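Atp-dependent DNA ligase (Psychromonas sp., PDB 4D05) probably seals nicks in DNA with ATP as cofactor, by way of an enzyme-adenylate intermediate. Local coordinates at residues E65-I68 against A69-Q72; F73-V76 against S77-R81; L143-K146 against V147-K151; N85-E88 against Q89-Q92. All coordinates share one frame; numbering follows the deposited sequence. Where two conformers were deposited one is given.

Interaction 1. Residues E65-I68 against A69-Q72. With AMP (adenosine monophosphate), chain H.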
loop_
_atom_site.group_PDB
_atom_site.type_symbol
_atom_site.label_atom_id
_atom_site.label_comp_id
_atom_site.label_asym_id
_atom_site.label_seq_id
_atom_site.Cartn_x
_atom_site.Cartn_y
_atom_site.Cartn_z
ATOM N N GLU A 65 9.039 3.383 -7.252
ATOM C CA GLU A 65 9.259 3.524 -5.807
ATOM C C GLU A 65 10.769 3.601 -5.562
ATOM O O GLU A 65 11.504 2.719 -6.028
ATOM C CB GLU A 65 8.757 2.280 -5.064
ATOM C CG GLU A 65 7.282 2.205 -4.856
ATOM C CD GLU A 65 6.683 3.204 -3.876
ATOM O OE1 GLU A 65 7.178 3.406 -2.729
ATOM O OE2 GLU A 65 5.598 3.684 -4.208
ATOM N N LEU A 66 11.232 4.621 -4.843
ATOM C CA LEU A 66 12.602 4.605 -4.337
ATOM C C LEU A 66 12.578 3.611 -3.179
ATOM O O LEU A 66 11.787 3.762 -2.230
ATOM C CB LEU A 66 13.027 5.993 -3.880
ATOM C CG LEU A 66 12.997 7.065 -4.973
ATOM C CD1 LEU A 66 13.218 8.443 -4.393
ATOM C CD2 LEU A 66 14.048 6.784 -6.036
ATOM N N TRP A 67 13.443 2.607 -3.241
ATOM C CA TRP A 67 13.361 1.496 -2.307
ATOM C C TRP A 67 14.699 0.793 -2.215
ATOM O O TRP A 67 15.461 0.709 -3.191
ATOM C CB TRP A 67 12.304 0.547 -2.845
ATOM C CG TRP A 67 11.955 -0.707 -2.075
ATOM C CD1 TRP A 67 11.054 -0.829 -1.037
ATOM C CD2 TRP A 67 12.394 -2.041 -2.381
ATOM N NE1 TRP A 67 10.927 -2.178 -0.684
ATOM C CE2 TRP A 67 11.720 -2.924 -1.512
ATOM C CE3 TRP A 67 13.263 -2.567 -3.324
ATOM C CZ2 TRP A 67 11.938 -4.306 -1.544
ATOM C CZ3 TRP A 67 13.467 -3.941 -3.353
ATOM C CH2 TRP A 67 12.793 -4.785 -2.478
ATOM N N ILE A 68 15.004 0.324 -1.012
ATOM C CA ILE A 68 16.246 -0.392 -0.767
ATOM C C ILE A 68 16.020 -1.876 -0.633
ATOM O O ILE A 68 16.665 -2.680 -1.323
ATOM C CB ILE A 68 16.937 0.147 0.488
ATOM C CG1 ILE A 68 17.351 1.607 0.258
ATOM C CG2 ILE A 68 18.165 -0.688 0.865
ATOM C CD1 ILE A 68 17.789 2.345 1.500
ATOM N N ALA A 69 15.132 -2.231 0.274
ATOM C CA ALA A 69 14.799 -3.648 0.542
ATOM C C ALA A 69 13.541 -3.692 1.380
ATOM O O ALA A 69 13.099 -2.673 1.877
ATOM C CB ALA A 69 15.945 -4.274 1.316
ATOM N N ARG A 70 12.971 -4.881 1.579
ATOM C CA ARG A 70 11.877 -4.994 2.491
ATOM C C ARG A 70 12.357 -4.509 3.866
ATOM O O ARG A 70 13.513 -4.707 4.249
ATOM C CB ARG A 70 11.439 -6.457 2.598
ATOM C CG ARG A 70 10.849 -6.998 1.331
ATOM C CD ARG A 70 10.545 -8.501 1.429
ATOM N NE ARG A 70 9.767 -8.985 0.294
ATOM C CZ ARG A 70 9.516 -10.271 0.077
ATOM N NH1 ARG A 70 9.963 -11.193 0.927
ATOM N NH2 ARG A 70 8.836 -10.648 -0.995
ATOM N N GLN A 71 11.433 -3.892 4.586
ATOM C CA GLN A 71 11.655 -3.429 5.961
ATOM C C GLN A 71 12.808 -2.468 6.069
ATOM O O GLN A 71 13.558 -2.505 7.043
ATOM C CB GLN A 71 11.851 -4.613 6.920
ATOM C CG GLN A 71 10.693 -5.562 7.003
ATOM C CD GLN A 71 9.425 -4.923 7.514
ATOM O OE1 GLN A 71 9.424 -4.251 8.542
ATOM N NE2 GLN A 71 8.331 -5.137 6.803
ATOM N N GLN A 72 12.958 -1.610 5.051
ATOM C CA GLN A 72 13.923 -0.497 5.115
ATOM C C GLN A 72 13.279 0.814 4.726
ATOM O O GLN A 72 13.908 1.690 4.094
ATOM C CB GLN A 72 15.132 -0.759 4.231
ATOM C CG GLN A 72 16.000 -1.883 4.736
ATOM C CD GLN A 72 16.741 -1.491 5.957
ATOM O OE1 GLN A 72 16.667 -2.148 6.994
ATOM N NE2 GLN A 72 17.472 -0.412 5.862
HETATM P P AMP H . 0.050 1.332 0.178
HETATM O O1P AMP H . -1.386 1.425 0.610
HETATM O O2P AMP H . 1.214 1.959 0.924
HETATM O "O5'" AMP H . 0.082 1.712 -1.362
HETATM C "C5'" AMP H . 1.340 1.533 -1.973
HETATM C "C4'" AMP H . 1.604 2.773 -2.771
HETATM O "O4'" AMP H . 2.825 2.675 -3.471
HETATM C "C3'" AMP H . 0.498 2.903 -3.763
HETATM O "O3'" AMP H . 0.144 4.294 -3.719
HETATM C "C2'" AMP H . 1.125 2.522 -5.073
HETATM O "O2'" AMP H . 0.510 3.492 -5.925
HETATM C "C1'" AMP H . 2.669 2.545 -4.872
HETATM N N9 AMP H . 3.285 1.207 -5.166
HETATM C C8 AMP H . 4.144 0.442 -4.433
HETATM N N7 AMP H . 4.441 -0.738 -5.033
HETATM C C5 AMP H . 3.790 -0.694 -6.218
HETATM C C6 AMP H . 3.615 -1.627 -7.334
HETATM N N6 AMP H . 4.250 -2.809 -7.319
HETATM N N1 AMP H . 2.852 -1.206 -8.349
HETATM C C2 AMP H . 2.176 -0.050 -8.347
HETATM N N3 AMP H . 2.264 0.839 -7.373
HETATM C C4 AMP H . 3.042 0.565 -6.298
HETATM O O HOH W 1 13.555 0.623 1.404
#
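Trp67 closes strand 62-67, and the chain then bends through a type II beta turn from Ala69 to Gln72, where Gln72 N gives only a weak bond to Ala69 O at 3.4 Å. The Trp67 side chain leans forward over the backbone that follows it. With CG anti to its own N (chi1 -179°), the indole lies with one face over the peptide, and Ala69 N stands 3.8 Å above the ring plane, over its centre. Further along the ring, CZ2 of Trp67 comes 3.3 Å from Arg70 N, approaching obliquely. Arg70 CG also reaches Trp67 CZ2, at 4.1 Å. The far end of Arg70 is held elsewhere, by a salt bridge to Glu25. Beyond the indole, Ile68 CG2 touches Ala69 CB at 4.2 Å. Water 1 accepts a hydrogen bond from Ile68 N at 2.8 Å and gives a weak bond to Gln72 O. An alanine in place of Trp67 would probably leave the backbone at Ala69 without its aromatic cover and let the turn move more freely. At the other end of the segment, Glu65 OE2 lies 3.0 Å from O4' of the bound AMP, as part of the nucleotide pocket. The contact is mostly an aromatic face against peptide. The backbone bond within the turn is weak, and its polar side chains are also held by partners outside it, Glu25 and Gly150 among them.

Interaction 2. Residues F73-V76 against S77-R81. With SO4 (sulfate ion), chain C.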
loop_
_atom_site.group_PDB
_atom_site.type_symbol
_atom_site.label_atom_id
_atom_site.label_comp_id
_atom_site.label_asym_id
_atom_site.label_seq_id
_atom_site.Cartn_x
_atom_site.Cartn_y
_atom_site.Cartn_z
ATOM N N PHE A 73 12.024 0.965 5.118
ATOM C CA PHE A 73 11.333 2.195 4.791
ATOM C C PHE A 73 11.950 3.436 5.449
ATOM O O PHE A 73 12.173 4.449 4.775
ATOM C CB PHE A 73 9.837 2.151 5.136
ATOM C CG PHE A 73 9.191 3.457 4.960
ATOM C CD1 PHE A 73 8.852 3.920 3.701
ATOM C CD2 PHE A 73 9.027 4.307 6.042
ATOM C CE1 PHE A 73 8.298 5.187 3.521
ATOM C CE2 PHE A 73 8.487 5.561 5.867
ATOM C CZ PHE A 73 8.129 6.008 4.610
ATOM N N GLU A 74 12.132 3.425 6.763
ATOM C CA GLU A 74 12.653 4.638 7.395
ATOM C C GLU A 74 14.022 5.001 6.812
ATOM O O GLU A 74 14.358 6.177 6.704
ATOM C CB GLU A 74 12.703 4.538 8.921
ATOM C CG GLU A 74 11.322 4.424 9.555
ATOM C CD GLU A 74 10.364 5.599 9.296
ATOM O OE1 GLU A 74 10.798 6.733 9.027
ATOM O OE2 GLU A 74 9.133 5.398 9.417
ATOM N N THR A 75 14.835 4.011 6.475
ATOM C CA THR A 75 16.128 4.304 5.875
ATOM C C THR A 75 15.982 5.030 4.547
ATOM O O THR A 75 16.577 6.081 4.333
ATOM C CB THR A 75 16.931 3.056 5.673
ATOM O OG1 THR A 75 17.121 2.422 6.950
ATOM C CG2 THR A 75 18.270 3.406 5.053
ATOM N N VAL A 76 15.175 4.468 3.634
ATOM C CA VAL A 76 15.022 5.136 2.333
ATOM C C VAL A 76 14.350 6.500 2.437
ATOM O O VAL A 76 14.759 7.458 1.774
ATOM C CB VAL A 76 14.349 4.211 1.271
ATOM C CG1 VAL A 76 12.867 4.027 1.517
ATOM C CG2 VAL A 76 14.596 4.772 -0.131
ATOM N N SER A 77 13.361 6.622 3.308
ATOM C CA SER A 77 12.684 7.888 3.541
ATOM C C SER A 77 13.659 8.935 4.090
ATOM O O SER A 77 13.660 10.080 3.644
ATOM C CB SER A 77 11.529 7.679 4.550
ATOM O OG SER A 77 10.802 8.899 4.748
ATOM N N GLY A 78 14.528 8.531 5.006
ATOM C CA GLY A 78 15.507 9.453 5.577
ATOM C C GLY A 78 16.496 9.966 4.542
ATOM O O GLY A 78 16.912 11.114 4.566
ATOM N N ILE A 79 16.893 9.106 3.626
ATOM C CA ILE A 79 17.792 9.545 2.564
ATOM C C ILE A 79 17.046 10.483 1.601
ATOM O O ILE A 79 17.539 11.544 1.228
ATOM C CB ILE A 79 18.362 8.332 1.808
ATOM C CG1 ILE A 79 19.236 7.468 2.718
ATOM C CG2 ILE A 79 19.150 8.786 0.586
ATOM C CD1 ILE A 79 19.503 6.071 2.154
ATOM N N ALA A 80 15.870 10.070 1.163
ATOM C CA ALA A 80 15.138 10.825 0.161
ATOM C C ALA A 80 14.745 12.215 0.642
ATOM O O ALA A 80 14.657 13.124 -0.191
ATOM C CB ALA A 80 13.898 9.993 -0.326
ATOM N N ARG A 81 14.569 12.387 1.968
ATOM C CA ARG A 81 14.254 13.676 2.614
ATOM C C ARG A 81 15.467 14.577 2.713
ATOM O O ARG A 81 15.338 15.764 2.992
ATOM C CB ARG A 81 13.878 13.482 4.129
ATOM C CG ARG A 81 12.599 12.953 4.481
ATOM C CD ARG A 81 12.273 13.339 5.942
ATOM N NE ARG A 81 13.065 12.697 7.001
ATOM C CZ ARG A 81 12.907 11.424 7.376
ATOM N NH1 ARG A 81 12.035 10.646 6.750
ATOM N NH2 ARG A 81 13.606 10.915 8.383
HETATM S S SO4 C . 10.656 -0.030 8.412
HETATM O O1 SO4 C . 11.101 -1.078 9.378
HETATM O O2 SO4 C . 10.510 -0.619 7.053
HETATM O O3 SO4 C . 9.356 0.449 8.913
HETATM O O4 SO4 C . 11.606 1.101 8.498
HETATM O O HOH W 2 12.786 8.134 8.040
HETATM O O HOH W 3 9.362 8.799 7.011
#
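Phe73 and Ser77 meet one turn apart on helix 73-80. Ser77 CB lies over one face of the Phe73 ring as a CH-pi contact, 4.1 Å from the centroid and offset toward the rim. Phe73 CG is anti to the backbone N (chi1 173°), which sends the ring along the helix toward Ser77. Ser77 N bonds Phe73 O beneath, at 2.9 Å. Val76, Ile79 and Ala80 share the buried, close-packed part. Ala80 N bonds Val76 O, and Ile79 CD1 runs alongside Thr75 CG2 at the margin of this packed side, at 4.1 Å. The solvent side is looser and works through water. Water 2 donates to Glu74 O and to Glu74 OE1, and accepts from Arg81 NH2. Water 3 joins Glu74 OE1 to Ser77 OG. Glu74 OE1 and Arg81 NH1, oppositely charged, stay 4.7 Å apart. At the helix start, a sulfate, probably from the crystallisation liquor, accepts hydrogen bonds from Phe73 N (2.9 Å to O2) and Glu74 N, a common anion site. Phe73 and Ser77 rest on Ile30 of strand 30-34, while Thr75 touches Ile68, just after strand 62-67. Ile79 packs on Gln92 and Ile93 ahead of strand 94-99.

Interaction 3. Residues L143-K146 against V147-K151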
loop_
_atom_site.group_PDB
_atom_site.type_symbol
_atom_site.label_atom_id
_atom_site.label_comp_id
_atom_site.label_asym_id
_atom_site.label_seq_id
_atom_site.Cartn_x
_atom_site.Cartn_y
_atom_site.Cartn_z
ATOM N N LEU A 143 0.091 -16.503 -2.602
ATOM C CA LEU A 143 1.190 -15.585 -2.923
ATOM C C LEU A 143 1.248 -14.431 -1.916
ATOM O O LEU A 143 2.328 -14.085 -1.447
ATOM C CB LEU A 143 1.062 -15.046 -4.342
ATOM C CG LEU A 143 2.076 -13.977 -4.714
ATOM C CD1 LEU A 143 3.503 -14.462 -4.599
ATOM C CD2 LEU A 143 1.771 -13.509 -6.102
ATOM N N LEU A 144 0.087 -13.869 -1.585
ATOM C CA LEU A 144 0.034 -12.784 -0.595
ATOM C C LEU A 144 0.697 -13.255 0.708
ATOM O O LEU A 144 1.489 -12.539 1.332
ATOM C CB LEU A 144 -1.394 -12.336 -0.379
ATOM C CG LEU A 144 -1.613 -11.251 0.653
ATOM C CD1 LEU A 144 -0.853 -10.017 0.296
ATOM C CD2 LEU A 144 -3.107 -10.967 0.732
ATOM N N ASN A 145 0.326 -14.446 1.164
ATOM C CA ASN A 145 0.969 -14.994 2.352
ATOM C C ASN A 145 2.486 -15.161 2.234
ATOM O O ASN A 145 3.226 -14.856 3.154
ATOM C CB ASN A 145 0.357 -16.349 2.750
ATOM C CG ASN A 145 0.817 -16.767 4.136
ATOM O OD1 ASN A 145 0.634 -16.016 5.110
ATOM N ND2 ASN A 145 1.436 -17.917 4.236
ATOM N N LYS A 146 2.968 -15.674 1.105
ATOM C CA LYS A 146 4.403 -15.810 0.910
ATOM C C LYS A 146 5.119 -14.471 1.064
ATOM O O LYS A 146 6.161 -14.373 1.727
ATOM C CB LYS A 146 4.692 -16.384 -0.460
ATOM C CG LYS A 146 4.237 -17.805 -0.631
ATOM C CD LYS A 146 4.535 -18.321 -2.100
ATOM C CE LYS A 146 4.000 -19.713 -2.362
ATOM N NZ LYS A 146 4.350 -20.111 -3.782
ATOM N N VAL A 147 4.542 -13.456 0.455
ATOM C CA VAL A 147 5.157 -12.125 0.449
ATOM C C VAL A 147 5.144 -11.566 1.868
ATOM O O VAL A 147 6.176 -11.097 2.371
ATOM C CB VAL A 147 4.387 -11.214 -0.485
ATOM C CG1 VAL A 147 4.770 -9.734 -0.258
ATOM C CG2 VAL A 147 4.671 -11.605 -1.892
ATOM N N VAL A 148 4.005 -11.677 2.556
ATOM C CA VAL A 148 3.901 -11.091 3.904
ATOM C C VAL A 148 4.768 -11.840 4.953
ATOM O O VAL A 148 5.406 -11.217 5.824
ATOM C CB VAL A 148 2.426 -10.998 4.332
ATOM C CG1 VAL A 148 2.279 -10.680 5.837
ATOM C CG2 VAL A 148 1.685 -9.982 3.449
HETATM N N MSE A 149 4.822 -13.160 4.864
HETATM C CA MSE A 149 5.667 -13.923 5.767
HETATM C C MSE A 149 7.126 -13.581 5.555
HETATM O O MSE A 149 7.900 -13.627 6.488
HETATM C CB MSE A 149 5.428 -15.422 5.582
HETATM C CG MSE A 149 4.087 -15.823 6.047
HETATM SE SE MSE A 149 4.019 -15.660 7.987
HETATM C CE MSE A 149 5.813 -16.432 8.332
ATOM N N GLY A 150 7.470 -13.181 4.341
ATOM C CA GLY A 150 8.809 -12.737 4.008
ATOM C C GLY A 150 9.045 -11.267 4.263
ATOM O O GLY A 150 10.083 -10.726 3.864
ATOM N N LYS A 151 8.104 -10.635 4.946
ATOM C CA LYS A 151 8.215 -9.243 5.425
ATOM C C LYS A 151 7.995 -8.216 4.325
ATOM O O LYS A 151 8.337 -7.015 4.482
ATOM C CB LYS A 151 9.547 -8.992 6.134
ATOM C CG LYS A 151 9.848 -9.978 7.220
ATOM C CD LYS A 151 8.739 -9.994 8.196
ATOM C CE LYS A 151 9.145 -10.713 9.480
ATOM N NZ LYS A 151 7.953 -10.817 10.338
#
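The Asn145 amide is the flat side-chain group here, and Met149, deposited as selenomethionine, lies beside it one turn on. The segments form the last turns of helix 137-149, which ends in a Schellman motif with Lys151, at positive phi, as its C-prime residue. CG of Met149 stands above the amide plane and off to one side, 3.6 Å from Asn145 OD1. Met149 was modelled in two conformers, so this part of the contact is less certain. Asn145 OD1 has a stronger partner in Lys177 NZ, which hydrogen-bonds it. The helix bonds follow the usual i to i+4 pattern. Val147 N gives to Leu143 O at 3.0 Å, Val148 N to Leu144 O and Met149 N to Asn145 O. The bond from Gly150 N to Lys146 O is longer, 3.2 Å, and bent to 141°, as the helix gives out. The apolar side is carried by two leucine-valine pairs. Leu144 CD1 runs beside Val148 CG2 at 4.0 Å, both side chains pointing the same way. Leu143 crosses Val147 at a slant, with CD1 4.1 Å from CG2. In both leucines CG is anti to the backbone N (chi1 174° and 178°), which carries the methyl groups along the helix toward the valines. Leu143, Leu144 and Val147 pack on Leu155 of strand 154-159, and Val147 also touches Glu25 of strand 21-26. This joins the helix end to the sheet beside the AMP pocket. Gly150 O accepts from Arg70 NH1. In the Schellman turn itself, Lys151 N bonds Val148 O at 2.9 Å.

Interaction 4. Residues N85-E88 against Q89-Q92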
loop_
_atom_site.group_PDB
_atom_site.type_symbol
_atom_site.label_atom_id
_atom_site.label_comp_id
_atom_site.label_asym_id
_atom_site.label_seq_id
_atom_site.Cartn_x
_atom_site.Cartn_y
_atom_site.Cartn_z
ATOM N N ASN A 85 22.546 16.949 -3.070
ATOM C CA ASN A 85 22.650 16.220 -4.310
ATOM C C ASN A 85 23.999 15.527 -4.449
ATOM O O ASN A 85 24.308 14.947 -5.510
ATOM C CB ASN A 85 22.350 17.127 -5.522
ATOM C CG ASN A 85 23.329 18.264 -5.636
ATOM O OD1 ASN A 85 24.421 18.179 -5.127
ATOM N ND2 ASN A 85 22.924 19.352 -6.264
ATOM N N GLN A 86 24.792 15.537 -3.387
ATOM C CA GLN A 86 26.047 14.777 -3.405
ATOM C C GLN A 86 26.047 13.739 -2.300
ATOM O O GLN A 86 27.094 13.333 -1.810
ATOM C CB GLN A 86 27.247 15.725 -3.333
ATOM C CG GLN A 86 27.329 16.606 -4.601
ATOM C CD GLN A 86 28.593 17.398 -4.738
ATOM O OE1 GLN A 86 29.307 17.650 -3.768
ATOM N NE2 GLN A 86 28.886 17.809 -5.966
ATOM N N ASN A 87 24.846 13.295 -1.913
ATOM C CA ASN A 87 24.700 12.352 -0.818
ATOM C C ASN A 87 24.968 10.925 -1.266
ATOM O O ASN A 87 24.198 10.355 -2.021
ATOM C CB ASN A 87 23.294 12.514 -0.266
ATOM C CG ASN A 87 22.977 11.577 0.867
ATOM O OD1 ASN A 87 23.824 10.804 1.345
ATOM N ND2 ASN A 87 21.741 11.678 1.349
ATOM N N GLU A 88 26.078 10.350 -0.806
ATOM C CA GLU A 88 26.478 9.009 -1.232
ATOM C C GLU A 88 25.486 7.920 -0.856
ATOM O O GLU A 88 25.495 6.833 -1.445
ATOM C CB GLU A 88 27.857 8.692 -0.647
ATOM C CG GLU A 88 27.822 8.448 0.836
ATOM C CD GLU A 88 29.210 8.361 1.449
ATOM O OE1 GLU A 88 30.184 8.751 0.773
ATOM O OE2 GLU A 88 29.323 7.899 2.602
ATOM N N GLN A 89 24.629 8.201 0.121
ATOM C CA GLN A 89 23.687 7.161 0.579
ATOM C C GLN A 89 22.693 6.735 -0.493
ATOM O O GLN A 89 22.058 5.678 -0.355
ATOM C CB GLN A 89 22.968 7.600 1.846
ATOM C CG GLN A 89 23.977 7.837 2.971
ATOM C CD GLN A 89 23.326 8.185 4.282
ATOM O OE1 GLN A 89 22.367 7.499 4.731
ATOM N NE2 GLN A 89 23.842 9.236 4.939
ATOM N N TRP A 90 22.516 7.546 -1.535
ATOM C CA TRP A 90 21.664 7.113 -2.642
ATOM C C TRP A 90 22.193 5.862 -3.344
ATOM O O TRP A 90 21.472 5.214 -4.078
ATOM C CB TRP A 90 21.443 8.253 -3.665
ATOM C CG TRP A 90 20.498 9.342 -3.252
ATOM C CD1 TRP A 90 20.735 10.346 -2.332
ATOM C CD2 TRP A 90 19.174 9.561 -3.740
ATOM N NE1 TRP A 90 19.648 11.172 -2.239
ATOM C CE2 TRP A 90 18.662 10.698 -3.077
ATOM C CE3 TRP A 90 18.362 8.897 -4.667
ATOM C CZ2 TRP A 90 17.387 11.188 -3.323
ATOM C CZ3 TRP A 90 17.090 9.381 -4.906
ATOM C CH2 TRP A 90 16.618 10.517 -4.243
ATOM N N LYS A 91 23.450 5.500 -3.123
ATOM C CA LYS A 91 24.000 4.337 -3.822
ATOM C C LYS A 91 23.269 3.025 -3.518
ATOM O O LYS A 91 23.289 2.092 -4.328
ATOM C CB LYS A 91 25.499 4.211 -3.507
ATOM C CG LYS A 91 25.812 3.731 -2.110
ATOM C CD LYS A 91 27.258 3.986 -1.740
ATOM C CE LYS A 91 27.523 3.501 -0.328
ATOM N NZ LYS A 91 28.919 3.661 0.077
ATOM N N GLN A 92 22.623 2.949 -2.359
ATOM C CA GLN A 92 21.888 1.739 -1.996
ATOM C C GLN A 92 20.435 1.745 -2.459
ATOM O O GLN A 92 19.735 0.731 -2.328
ATOM C CB GLN A 92 21.929 1.535 -0.512
ATOM C CG GLN A 92 21.217 2.555 0.269
ATOM C CD GLN A 92 21.716 2.558 1.714
ATOM O OE1 GLN A 92 21.624 1.531 2.442
ATOM N NE2 GLN A 92 22.272 3.704 2.136
HETATM O O HOH W 4 20.147 13.406 -0.484
HETATM O O HOH W 5 25.754 11.117 3.433
#
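Asn87 sets its amide nearly perpendicular to two neighbours at once. Its plane lies 88° from the Trp90 indole and 86° from the Gln89 amide. CG of Asn87 is anti to the backbone N (chi1 179°), which swings the amide forward over the start of the 3-10 segment. There OD1 accepts a hydrogen bond from Gln89 N at 3.0 Å, closing an Asx turn. The donor sits well above the carbonyl plane. The Gln89 side chain passes obliquely over the same oxygen, and water 5 links Asn87 OD1 with Gln89 NE2. The other end of the Asn87 amide serves Trp90. Water 4 accepts from Asn87 ND2 and from Trp90 NE1 (2.9 Å), lying in the plane of the indole at its edge. Asn87 CB meets the same ring edge, 3.9 Å from Trp90 CD1. The backbone adds a weak bond from Trp90 N to Asn87 O and a firmer one, 3.0 Å, from Lys91 N to Glu88 O. The carbons of Lys91 also lie along Glu88 O, with CG at 3.2 Å. Gln92 NE2 returns to Gln89 O on a lone pair. A leucine at Asn87 is likely to leave Gln89 N without its side-chain acceptor and water 4 without the amide donor that helps hold it. The indole of Trp90 meets Phe53 of helix 51-54 edge to face and touches Phe47 and Pro50. Asn87, Gln89 and Trp90 all pack on Ile79 of helix 73-80, so the 3-10 turn ties that helix to the approach of strand 94-99.

Interactions 1 and 2 follow each other from strand 62-67 into helix 73-80, and Ile68 CD1 packs on Thr75 and Val76 where they meet. Interaction 4 joins the same group, since Ile79 is shared by interactions 2 and 4. Interaction 3 stands apart on helix 137-149 and reaches interaction 1 alone. There, residues of the 69-72 turn bond to carbonyls at the helix end, with Gln71 NE2 to Lys151 O a probable hydrogen bond. Interaction 1 is a surface turn marked by an aromatic ring over backbone and by weak or water-bridged bonds. The other three are partly buried. Interactions 2 and 3 rely on regular helix bonds with apolar inner sides, whereas interaction 4 depends on a side-chain amide and bridging waters.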